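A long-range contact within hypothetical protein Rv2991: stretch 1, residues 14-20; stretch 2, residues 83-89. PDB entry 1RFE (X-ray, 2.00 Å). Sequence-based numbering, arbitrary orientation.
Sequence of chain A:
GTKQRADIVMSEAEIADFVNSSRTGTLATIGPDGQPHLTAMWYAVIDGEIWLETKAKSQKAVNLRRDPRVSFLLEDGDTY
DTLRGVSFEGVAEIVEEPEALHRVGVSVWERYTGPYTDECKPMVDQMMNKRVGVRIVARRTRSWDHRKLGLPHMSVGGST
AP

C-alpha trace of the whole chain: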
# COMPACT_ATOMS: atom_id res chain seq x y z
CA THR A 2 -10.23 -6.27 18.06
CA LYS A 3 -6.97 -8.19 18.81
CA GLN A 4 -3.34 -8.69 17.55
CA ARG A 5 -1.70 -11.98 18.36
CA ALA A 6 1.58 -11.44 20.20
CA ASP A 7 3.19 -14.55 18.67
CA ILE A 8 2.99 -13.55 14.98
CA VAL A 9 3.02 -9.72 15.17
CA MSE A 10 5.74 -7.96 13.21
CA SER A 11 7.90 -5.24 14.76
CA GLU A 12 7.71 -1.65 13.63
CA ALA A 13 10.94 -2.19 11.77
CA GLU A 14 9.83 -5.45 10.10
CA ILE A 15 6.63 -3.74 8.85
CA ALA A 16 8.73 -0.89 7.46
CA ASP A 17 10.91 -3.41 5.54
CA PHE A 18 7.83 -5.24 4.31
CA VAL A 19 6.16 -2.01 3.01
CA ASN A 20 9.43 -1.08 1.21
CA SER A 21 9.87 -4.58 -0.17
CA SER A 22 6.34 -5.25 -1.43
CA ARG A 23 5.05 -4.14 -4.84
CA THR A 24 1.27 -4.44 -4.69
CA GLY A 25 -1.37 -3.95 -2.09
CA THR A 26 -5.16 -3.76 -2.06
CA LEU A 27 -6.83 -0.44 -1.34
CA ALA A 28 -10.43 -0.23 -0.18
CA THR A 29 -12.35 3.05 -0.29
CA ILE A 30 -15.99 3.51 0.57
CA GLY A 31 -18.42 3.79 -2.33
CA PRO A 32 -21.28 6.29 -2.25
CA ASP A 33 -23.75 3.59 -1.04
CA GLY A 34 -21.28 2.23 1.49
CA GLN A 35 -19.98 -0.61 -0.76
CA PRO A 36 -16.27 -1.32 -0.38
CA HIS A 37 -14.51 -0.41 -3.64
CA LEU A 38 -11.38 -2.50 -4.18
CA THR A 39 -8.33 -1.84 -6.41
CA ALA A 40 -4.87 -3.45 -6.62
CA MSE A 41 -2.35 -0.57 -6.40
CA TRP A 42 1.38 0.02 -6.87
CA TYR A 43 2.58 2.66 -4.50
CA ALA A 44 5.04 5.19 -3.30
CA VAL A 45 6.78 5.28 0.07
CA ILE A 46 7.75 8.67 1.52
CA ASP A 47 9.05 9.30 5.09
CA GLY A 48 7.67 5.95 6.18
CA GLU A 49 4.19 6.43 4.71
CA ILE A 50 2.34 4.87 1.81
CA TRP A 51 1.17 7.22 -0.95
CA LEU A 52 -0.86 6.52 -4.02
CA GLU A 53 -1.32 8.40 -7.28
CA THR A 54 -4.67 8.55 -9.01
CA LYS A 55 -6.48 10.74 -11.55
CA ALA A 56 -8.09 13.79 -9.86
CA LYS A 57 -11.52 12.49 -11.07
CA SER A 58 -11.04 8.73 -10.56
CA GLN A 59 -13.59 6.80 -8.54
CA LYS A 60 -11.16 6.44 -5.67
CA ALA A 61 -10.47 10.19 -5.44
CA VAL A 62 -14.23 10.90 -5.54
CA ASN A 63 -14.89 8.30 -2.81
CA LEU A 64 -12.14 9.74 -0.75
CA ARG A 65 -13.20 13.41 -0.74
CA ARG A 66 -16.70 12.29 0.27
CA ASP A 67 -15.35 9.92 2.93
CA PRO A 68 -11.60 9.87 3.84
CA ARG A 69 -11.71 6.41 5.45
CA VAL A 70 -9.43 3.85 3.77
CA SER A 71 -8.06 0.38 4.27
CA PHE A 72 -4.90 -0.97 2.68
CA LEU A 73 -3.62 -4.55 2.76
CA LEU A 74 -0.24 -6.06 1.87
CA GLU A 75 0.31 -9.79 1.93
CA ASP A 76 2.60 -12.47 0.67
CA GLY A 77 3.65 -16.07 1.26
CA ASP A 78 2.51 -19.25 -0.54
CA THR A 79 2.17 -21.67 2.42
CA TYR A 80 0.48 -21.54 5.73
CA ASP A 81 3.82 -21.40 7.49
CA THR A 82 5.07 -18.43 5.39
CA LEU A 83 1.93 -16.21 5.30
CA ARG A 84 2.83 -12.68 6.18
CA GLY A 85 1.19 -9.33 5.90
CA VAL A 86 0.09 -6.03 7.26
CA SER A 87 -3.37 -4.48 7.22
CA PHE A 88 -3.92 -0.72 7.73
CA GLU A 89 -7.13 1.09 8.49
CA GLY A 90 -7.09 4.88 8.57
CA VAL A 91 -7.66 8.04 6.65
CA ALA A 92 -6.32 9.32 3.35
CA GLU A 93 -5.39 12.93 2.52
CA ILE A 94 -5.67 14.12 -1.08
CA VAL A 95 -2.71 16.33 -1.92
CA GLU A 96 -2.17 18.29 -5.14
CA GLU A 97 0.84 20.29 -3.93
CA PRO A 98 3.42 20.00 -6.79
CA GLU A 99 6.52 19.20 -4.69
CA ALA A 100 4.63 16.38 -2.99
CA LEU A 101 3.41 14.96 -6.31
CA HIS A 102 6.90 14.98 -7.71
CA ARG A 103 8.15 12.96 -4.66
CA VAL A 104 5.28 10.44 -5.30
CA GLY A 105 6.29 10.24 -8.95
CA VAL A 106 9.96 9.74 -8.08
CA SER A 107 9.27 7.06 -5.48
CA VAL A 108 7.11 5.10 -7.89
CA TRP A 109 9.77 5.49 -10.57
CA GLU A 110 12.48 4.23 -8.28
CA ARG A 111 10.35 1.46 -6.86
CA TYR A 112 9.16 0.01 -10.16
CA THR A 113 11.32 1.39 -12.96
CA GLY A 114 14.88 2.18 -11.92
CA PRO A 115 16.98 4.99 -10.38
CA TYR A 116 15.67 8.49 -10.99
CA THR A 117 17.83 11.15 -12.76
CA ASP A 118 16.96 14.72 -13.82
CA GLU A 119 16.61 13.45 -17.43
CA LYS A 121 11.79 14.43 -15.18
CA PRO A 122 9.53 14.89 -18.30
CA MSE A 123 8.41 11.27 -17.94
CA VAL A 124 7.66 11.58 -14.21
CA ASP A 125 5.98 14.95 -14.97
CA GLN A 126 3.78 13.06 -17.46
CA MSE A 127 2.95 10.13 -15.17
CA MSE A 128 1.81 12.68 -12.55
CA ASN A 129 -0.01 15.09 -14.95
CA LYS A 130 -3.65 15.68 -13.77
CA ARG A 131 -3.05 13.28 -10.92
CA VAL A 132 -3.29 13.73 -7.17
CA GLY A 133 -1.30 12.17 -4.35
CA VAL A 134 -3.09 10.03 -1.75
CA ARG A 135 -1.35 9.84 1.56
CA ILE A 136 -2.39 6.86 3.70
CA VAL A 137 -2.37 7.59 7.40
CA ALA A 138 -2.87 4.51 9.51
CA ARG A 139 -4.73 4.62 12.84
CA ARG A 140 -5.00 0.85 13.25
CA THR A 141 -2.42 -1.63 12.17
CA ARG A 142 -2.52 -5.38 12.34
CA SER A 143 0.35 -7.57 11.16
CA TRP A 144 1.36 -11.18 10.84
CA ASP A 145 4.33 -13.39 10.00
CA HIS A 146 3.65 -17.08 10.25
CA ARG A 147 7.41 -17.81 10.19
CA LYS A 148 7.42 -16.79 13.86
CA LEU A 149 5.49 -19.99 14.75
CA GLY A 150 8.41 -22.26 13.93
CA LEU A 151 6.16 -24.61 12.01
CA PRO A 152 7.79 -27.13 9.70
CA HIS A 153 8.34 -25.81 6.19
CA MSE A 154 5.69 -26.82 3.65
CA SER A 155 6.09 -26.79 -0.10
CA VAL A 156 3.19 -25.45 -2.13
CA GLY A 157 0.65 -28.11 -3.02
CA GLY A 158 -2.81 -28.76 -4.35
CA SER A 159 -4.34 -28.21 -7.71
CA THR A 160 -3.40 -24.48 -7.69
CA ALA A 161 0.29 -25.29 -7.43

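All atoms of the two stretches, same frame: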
# COMPACT_ATOMS: atom_id res chain seq x y z
N GLU A 14 10.17 -4.40 11.08
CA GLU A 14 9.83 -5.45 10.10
C GLU A 14 8.71 -5.01 9.13
O GLU A 14 8.77 -5.28 7.96
CB GLU A 14 9.41 -6.73 10.84
CG GLU A 14 10.58 -7.48 11.50
CD GLU A 14 10.13 -8.59 12.45
OE1 GLU A 14 8.95 -8.66 12.87
OE2 GLU A 14 10.96 -9.43 12.77
N ILE A 15 7.74 -4.28 9.65
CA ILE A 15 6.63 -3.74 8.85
C ILE A 15 7.19 -2.74 7.85
O ILE A 15 6.92 -2.82 6.66
CB ILE A 15 5.59 -3.06 9.77
CG1 ILE A 15 4.85 -4.10 10.60
CG2 ILE A 15 4.55 -2.20 8.98
CD1 ILE A 15 4.06 -3.48 11.76
N ALA A 16 8.01 -1.83 8.34
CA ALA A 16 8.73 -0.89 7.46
C ALA A 16 9.43 -1.59 6.29
O ALA A 16 9.19 -1.23 5.16
CB ALA A 16 9.67 -0.00 8.25
N ASP A 17 10.25 -2.61 6.57
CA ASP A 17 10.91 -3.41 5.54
C ASP A 17 9.94 -4.05 4.59
O ASP A 17 10.17 -4.07 3.40
CB ASP A 17 11.83 -4.52 6.16
CG ASP A 17 13.05 -3.94 6.89
OD1 ASP A 17 13.20 -2.68 6.94
OD2 ASP A 17 13.93 -4.67 7.46
N PHE A 18 8.83 -4.55 5.11
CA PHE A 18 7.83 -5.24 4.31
C PHE A 18 7.11 -4.24 3.35
O PHE A 18 6.90 -4.55 2.18
CB PHE A 18 6.82 -6.00 5.21
CG PHE A 18 5.84 -6.84 4.46
CD1 PHE A 18 6.27 -7.99 3.79
CD2 PHE A 18 4.47 -6.50 4.43
CE1 PHE A 18 5.35 -8.80 3.09
CE2 PHE A 18 3.58 -7.27 3.73
CZ PHE A 18 4.01 -8.44 3.05
N VAL A 19 6.77 -3.07 3.84
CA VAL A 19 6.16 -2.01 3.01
C VAL A 19 7.13 -1.57 1.89
O VAL A 19 6.71 -1.36 0.77
CB VAL A 19 5.74 -0.81 3.85
CG1 VAL A 19 5.51 0.42 3.00
CG2 VAL A 19 4.45 -1.09 4.69
N ASN A 20 8.42 -1.41 2.21
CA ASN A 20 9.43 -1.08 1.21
C ASN A 20 9.70 -2.19 0.23
O ASN A 20 9.93 -1.92 -0.95
CB ASN A 20 10.76 -0.65 1.88
CG ASN A 20 10.71 0.77 2.37
OD1 ASN A 20 11.03 1.07 3.55
ND2 ASN A 20 10.34 1.67 1.48
N LEU A 83 2.84 -17.35 5.51
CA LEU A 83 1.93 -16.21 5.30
C LEU A 83 2.43 -15.05 6.12
O LEU A 83 2.77 -15.22 7.29
CB LEU A 83 0.46 -16.47 5.70
CG LEU A 83 -0.19 -17.75 5.21
CD1 LEU A 83 -1.56 -18.00 5.90
CD2 LEU A 83 -0.30 -17.77 3.66
N ARG A 84 2.54 -13.90 5.48
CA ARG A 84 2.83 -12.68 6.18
C ARG A 84 2.15 -11.48 5.53
O ARG A 84 1.81 -11.49 4.32
CB ARG A 84 4.30 -12.45 6.33
CG ARG A 84 5.18 -12.69 5.17
CD ARG A 84 6.49 -11.83 5.29
NE ARG A 84 7.15 -11.67 4.01
CZ ARG A 84 8.43 -11.43 3.83
NH1 ARG A 84 9.29 -11.34 4.86
NH2 ARG A 84 8.87 -11.29 2.58
N GLY A 85 1.92 -10.47 6.35
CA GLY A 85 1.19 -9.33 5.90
C GLY A 85 0.99 -8.25 6.92
O GLY A 85 1.34 -8.38 8.09
N VAL A 86 0.40 -7.16 6.44
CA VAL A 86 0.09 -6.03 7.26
C VAL A 86 -1.17 -5.35 6.68
O VAL A 86 -1.31 -5.19 5.47
CB VAL A 86 1.27 -5.08 7.41
CG1 VAL A 86 1.68 -4.49 6.06
CG2 VAL A 86 0.96 -4.02 8.36
N SER A 87 -2.06 -5.00 7.58
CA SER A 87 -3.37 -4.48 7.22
C SER A 87 -3.54 -3.16 7.97
O SER A 87 -3.41 -3.12 9.21
CB SER A 87 -4.44 -5.49 7.67
OG SER A 87 -5.72 -5.08 7.24
N PHE A 88 -3.81 -2.09 7.22
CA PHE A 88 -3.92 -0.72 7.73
C PHE A 88 -5.36 -0.26 7.57
O PHE A 88 -5.99 -0.50 6.53
CB PHE A 88 -3.06 0.25 6.90
CG PHE A 88 -1.57 -0.08 6.90
CD1 PHE A 88 -0.84 0.03 8.05
CD2 PHE A 88 -0.94 -0.53 5.75
CE1 PHE A 88 0.51 -0.25 8.05
CE2 PHE A 88 0.43 -0.82 5.75
CZ PHE A 88 1.14 -0.67 6.86
N GLU A 89 -5.88 0.38 8.60
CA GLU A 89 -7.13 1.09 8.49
C GLU A 89 -6.79 2.51 8.92
O GLU A 89 -6.00 2.72 9.82
CB GLU A 89 -8.22 0.44 9.36
CG GLU A 89 -8.57 -0.96 8.88
CD GLU A 89 -9.59 -1.68 9.70
OE1 GLU A 89 -10.07 -1.07 10.70
OE2 GLU A 89 -9.96 -2.86 9.32

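How does the helix meet the strand? Residues 14-20 belong to a helix that runs on in both directions, and residues 84-89 form a strand whose N-to-C direction lies at 93° to that of the helix. The two elements therefore cross almost at right angles, their axes 9.2 Å apart at the closest approach. The contact involves few residues: Ile-15, with Phe-18 and Val-19 about one turn further on, meet Arg-84, Gly-85, Val-86 and Phe-88. Together the two sides bury 295 Å². Glu-14, Ala-16, Asp-17 and Asn-20 take no part.

What do the apolar side chains contribute? They make most of the contacts, and no hydrogen bond crosses between the stretches. Val-86 points toward the helix and divides its two methyl groups between two partners: its CG1 lies 3.8 Å from CD2 of Phe-18, at the edge of that ring, while its CG2 lies 4.1 Å from CG2 of Ile-15. A rigid, branched side chain suits a strand. Phe-88 leaves the backbone sideways, yet with chi1 in the m well its ring reaches back to the helix. Its CZ approaches CG2 of Val-19 at 4.0 Å and CG2 of Ile-15 at 4.3 Å, both at the ring edge, so the tip of the ring touches two methyls from adjacent turns of the helix.

Why is Phe-18 the centre of the contact? It loses more surface to the other stretch, 91 Å², than any other residue here. Its CB points toward the strand, and the t rotamer carries the ring across three successive strand residues. CE2 of Phe-18 also comes within 3.8 Å of CA of Gly-85. Here the ring lies against the backbone itself; a CB on Gly-85 would point away from the helix, so the close approach does not depend on its absence.

How does a charged residue fit beside this apolar patch? Arg-84 also points toward the helix, and its NE lies 3.5 Å from CE1 of Phe-18. CD1 of Phe-18 lies over one face of the guanidinium. No N-H points out of that flat face, so it can lie against carbon, while the N-H groups point outward in its plane; NE and NH2 are hydrogen-bonded elsewhere in the structure. The contact thus leaves those two nitrogens satisfied.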